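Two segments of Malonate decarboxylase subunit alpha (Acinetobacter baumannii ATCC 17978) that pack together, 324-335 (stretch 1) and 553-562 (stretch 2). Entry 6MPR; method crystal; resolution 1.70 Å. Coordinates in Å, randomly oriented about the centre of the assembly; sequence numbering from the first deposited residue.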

# COMPACT_ATOMS: atom_id res chain seq x y z
N GLU A 324 -20.13 2.13 -9.42
CA GLU A 324 -20.86 1.11 -10.17
C GLU A 324 -21.97 1.81 -10.95
O GLU A 324 -22.62 2.72 -10.42
CB GLU A 324 -21.46 -0.02 -9.31
CG GLU A 324 -22.31 -1.02 -10.10
CD GLU A 324 -21.54 -1.72 -11.25
OE1 GLU A 324 -20.85 -1.07 -12.06
OE2 GLU A 324 -21.65 -2.95 -11.37
N LEU A 325 -22.14 1.42 -12.21
CA LEU A 325 -23.11 2.08 -13.07
C LEU A 325 -24.52 1.93 -12.50
O LEU A 325 -24.92 0.85 -12.05
CB LEU A 325 -23.05 1.50 -14.48
CG LEU A 325 -21.75 1.67 -15.25
CD1 LEU A 325 -21.99 1.20 -16.67
CD2 LEU A 325 -21.26 3.12 -15.21
N GLY A 326 -25.27 3.03 -12.55
CA GLY A 326 -26.60 3.05 -11.98
C GLY A 326 -26.67 3.32 -10.49
O GLY A 326 -27.77 3.53 -9.97
N MET A 327 -25.54 3.31 -9.77
CA MET A 327 -25.53 3.50 -8.33
C MET A 327 -25.15 4.91 -7.92
O MET A 327 -25.14 5.22 -6.73
CB MET A 327 -24.57 2.50 -7.67
CG MET A 327 -25.09 1.07 -7.67
SD MET A 327 -26.43 0.82 -6.49
CE MET A 327 -25.44 0.83 -4.99
N GLU A 328 -24.83 5.79 -8.88
CA GLU A 328 -24.27 7.09 -8.51
C GLU A 328 -25.25 7.92 -7.70
O GLU A 328 -24.85 8.60 -6.74
CB GLU A 328 -23.83 7.83 -9.77
CG GLU A 328 -22.83 7.08 -10.62
CD GLU A 328 -23.47 6.08 -11.60
OE1 GLU A 328 -24.72 5.94 -11.62
OE2 GLU A 328 -22.70 5.43 -12.35
N LYS A 329 -26.53 7.91 -8.06
CA LYS A 329 -27.50 8.74 -7.34
C LYS A 329 -27.81 8.17 -5.96
O LYS A 329 -28.04 8.93 -5.01
CB LYS A 329 -28.78 8.89 -8.17
N TYR A 330 -27.85 6.84 -5.83
CA TYR A 330 -27.98 6.20 -4.52
C TYR A 330 -26.80 6.56 -3.63
O TYR A 330 -26.98 6.97 -2.48
CB TYR A 330 -28.07 4.68 -4.70
CG TYR A 330 -28.16 3.91 -3.40
CD1 TYR A 330 -29.36 3.83 -2.72
CD2 TYR A 330 -27.05 3.25 -2.87
CE1 TYR A 330 -29.46 3.12 -1.54
CE2 TYR A 330 -27.14 2.55 -1.69
CZ TYR A 330 -28.35 2.48 -1.03
OH TYR A 330 -28.46 1.77 0.14
N VAL A 331 -25.58 6.39 -4.15
CA VAL A 331 -24.41 6.75 -3.37
C VAL A 331 -24.48 8.20 -2.94
O VAL A 331 -24.20 8.53 -1.78
CB VAL A 331 -23.12 6.47 -4.17
CG1 VAL A 331 -21.93 7.12 -3.46
CG2 VAL A 331 -22.93 4.95 -4.36
N ALA A 332 -24.86 9.10 -3.86
CA ALA A 332 -24.93 10.52 -3.50
C ALA A 332 -26.00 10.78 -2.45
O ALA A 332 -25.89 11.74 -1.68
CB ALA A 332 -25.19 11.36 -4.75
N ALA A 333 -27.03 9.94 -2.40
CA ALA A 333 -28.07 10.06 -1.40
C ALA A 333 -27.75 9.33 -0.10
O ALA A 333 -28.58 9.34 0.82
CB ALA A 333 -29.41 9.55 -1.98
N ARG A 334 -26.56 8.72 -0.01
CA ARG A 334 -26.13 8.01 1.21
C ARG A 334 -24.75 8.48 1.69
O ARG A 334 -23.85 7.67 1.93
CB ARG A 334 -26.13 6.51 0.94
CG ARG A 334 -27.49 5.94 0.54
CD ARG A 334 -28.42 5.86 1.75
NE ARG A 334 -29.73 5.30 1.45
CZ ARG A 334 -30.74 6.01 0.93
NH1 ARG A 334 -30.58 7.30 0.65
NH2 ARG A 334 -31.92 5.43 0.71
N PRO A 335 -24.56 9.79 1.85
CA PRO A 335 -23.20 10.28 2.16
C PRO A 335 -22.74 9.93 3.56
O PRO A 335 -21.54 10.02 3.82
CB PRO A 335 -23.33 11.79 1.97
CG PRO A 335 -24.75 12.09 2.30
CD PRO A 335 -25.53 10.90 1.77
N TRP A 553 -35.77 -1.60 -2.95
CA TRP A 553 -34.99 -1.39 -1.72
C TRP A 553 -34.32 -0.02 -1.70
O TRP A 553 -34.20 0.60 -0.64
CB TRP A 553 -33.93 -2.49 -1.60
CG TRP A 553 -34.32 -3.68 -0.76
CD1 TRP A 553 -34.62 -4.94 -1.22
CD2 TRP A 553 -34.39 -3.75 0.67
NE1 TRP A 553 -34.89 -5.77 -0.16
CE2 TRP A 553 -34.76 -5.07 1.01
CE3 TRP A 553 -34.19 -2.82 1.69
CZ2 TRP A 553 -34.92 -5.49 2.33
CZ3 TRP A 553 -34.36 -3.23 3.01
CH2 TRP A 553 -34.72 -4.55 3.31
N SER A 554 -33.88 0.45 -2.86
CA SER A 554 -33.18 1.73 -2.97
C SER A 554 -34.13 2.91 -3.04
O SER A 554 -33.66 4.03 -3.29
CB SER A 554 -32.32 1.73 -4.23
OG SER A 554 -33.16 1.93 -5.35
N ASP A 555 -35.43 2.69 -2.90
CA ASP A 555 -36.42 3.76 -3.00
C ASP A 555 -36.39 4.42 -4.38
O ASP A 555 -36.62 5.62 -4.52
CB ASP A 555 -36.21 4.80 -1.89
CG ASP A 555 -37.42 5.68 -1.67
OD1 ASP A 555 -38.54 5.26 -2.01
OD2 ASP A 555 -37.23 6.81 -1.16
N GLY A 556 -36.12 3.62 -5.41
CA GLY A 556 -36.06 4.11 -6.77
C GLY A 556 -34.77 4.80 -7.16
O GLY A 556 -34.65 5.26 -8.30
N LEU A 557 -33.79 4.88 -6.25
CA LEU A 557 -32.55 5.60 -6.53
C LEU A 557 -31.61 4.80 -7.43
O LEU A 557 -30.89 5.39 -8.25
CB LEU A 557 -31.85 5.95 -5.21
CG LEU A 557 -32.51 7.02 -4.36
CD1 LEU A 557 -31.96 7.00 -2.95
CD2 LEU A 557 -32.29 8.38 -5.01
N TYR A 558 -31.55 3.48 -7.26
CA TYR A 558 -30.74 2.63 -8.13
C TYR A 558 -31.39 2.55 -9.51
O TYR A 558 -32.58 2.23 -9.63
CB TYR A 558 -30.59 1.24 -7.52
CG TYR A 558 -29.92 0.23 -8.44
CD1 TYR A 558 -28.73 0.54 -9.08
CD2 TYR A 558 -30.48 -1.02 -8.67
CE1 TYR A 558 -28.11 -0.38 -9.94
CE2 TYR A 558 -29.87 -1.94 -9.51
CZ TYR A 558 -28.69 -1.61 -10.15
OH TYR A 558 -28.08 -2.52 -10.99
N GLN A 559 -30.61 2.84 -10.55
CA GLN A 559 -31.09 2.87 -11.93
C GLN A 559 -30.30 1.84 -12.72
O GLN A 559 -29.20 2.14 -13.20
CB GLN A 559 -30.93 4.27 -12.53
CG GLN A 559 -31.49 5.37 -11.66
CD GLN A 559 -31.22 6.76 -12.23
OE1 GLN A 559 -32.04 7.30 -12.98
NE2 GLN A 559 -30.07 7.34 -11.88
N PRO A 560 -30.81 0.62 -12.86
CA PRO A 560 -30.03 -0.47 -13.47
C PRO A 560 -29.61 -0.13 -14.89
O PRO A 560 -30.42 0.39 -15.67
CB PRO A 560 -30.99 -1.66 -13.45
CG PRO A 560 -32.01 -1.32 -12.41
CD PRO A 560 -32.13 0.16 -12.38
N PRO A 561 -28.37 -0.40 -15.25
CA PRO A 561 -27.93 -0.19 -16.63
C PRO A 561 -28.55 -1.22 -17.57
O PRO A 561 -29.21 -2.18 -17.16
CB PRO A 561 -26.41 -0.33 -16.55
CG PRO A 561 -26.15 -1.16 -15.35
CD PRO A 561 -27.26 -0.84 -14.37
N ALA A 562 -28.30 -1.01 -18.87
CA ALA A 562 -28.90 -1.86 -19.91
C ALA A 562 -28.66 -3.35 -19.69
O ALA A 562 -29.51 -4.18 -20.05
CB ALA A 562 -28.37 -1.44 -21.28
O HOH W 1 -25.63 -2.05 -11.89
O HOH W 2 -28.18 5.54 -8.27
O HOH W 3 -26.92 7.15 -11.18
O HOH W 4 -34.66 6.46 0.39

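What forms the apolar centre of this contact? Leu 557 does, with 92 Å² covered by the other stretch, the largest share of any residue here. Its CA-to-CB bond points toward the short helix 328-332, and the side chain lies along Tyr 330, Ala 333 and Arg 334. Leu 557 CB sits 4.0 Å from Tyr 330 CB, while Leu 557 CD1 reaches Ala 333 CB at 3.7 Å and lies 3.9 Å from Arg 334 NH1. The last approach is oblique to the guanidinium. Arg 334 NH1 donates a hydrogen bond to Ala 333 O at 2.9 Å, so the leucine packs against a charged group held by the carbonyl of the preceding residue. Beside it, Ser 554 CB comes within 3.9 Å of Tyr 330 CD1, extending the packing along the tyrosine ring.

How does the second aromatic residue, Tyr 558, fit against stretch 1? Its CA-to-CB bond runs sideways, yet the end of the side chain comes nearer, bringing the ring to Met 327. Met 327 SD lies 3.5 Å from Tyr 558 CD1 and 4.3 Å from the ring centroid, an oblique sulfur-aromatic contact. Two carbonyl oxygens meet the same ring at its edge, near its plane: Gly 326 O is 3.3 Å from Tyr 558 CD1, and Leu 325 O is 4.0 Å from Tyr 558 CE1. Such an approach suits the slightly positive rim of an aromatic ring. Farther along, Pro 561 packs on Leu 325, with Pro 561 CG 4.2 Å from Leu 325 CB.

Why is there a glycine where the two backbones come closest? Gly 326 and Gln 559 have their CA atoms 4.5 Å apart, and Gln 559 N donates a nearly linear hydrogen bond (177°) to Gly 326 O at 3.0 Å. A CB on residue 326 would point toward stretch 2 and fall 2.2 Å from Gln 559 O, a clash. The type II turn from Glu 324 to Met 327, closed by Met 327 N to Glu 324 O at 3.0 Å, places this residue at phi 84°, where a side chain would also jam against the preceding carbonyl. Local conformation and close packing thus both call for glycine.

What do the waters add to the direct contacts? Water 2 donates to Gly 326 O and to Leu 557 O, both at 2.7 Å, and accepts from Tyr 330 N at 2.8 Å, linking Gly 326 O and Tyr 330 N of stretch 1 to Leu 557 O of stretch 2. Water 1 lies 3.0 Å from Leu 325 O, to which it donates, and 2.7 Å from Tyr 558 OH. Toward the exposed side, water 3 donates to Glu 328 OE1 at 2.5 Å and accepts a weak bond from Gln 559 NE2 at 3.2 Å. Water 4 accepts from Arg 334 NH2 at 2.9 Å and donates to Asp 555 OD2 at 3.0 Å, a one-water bridge between the two side chains.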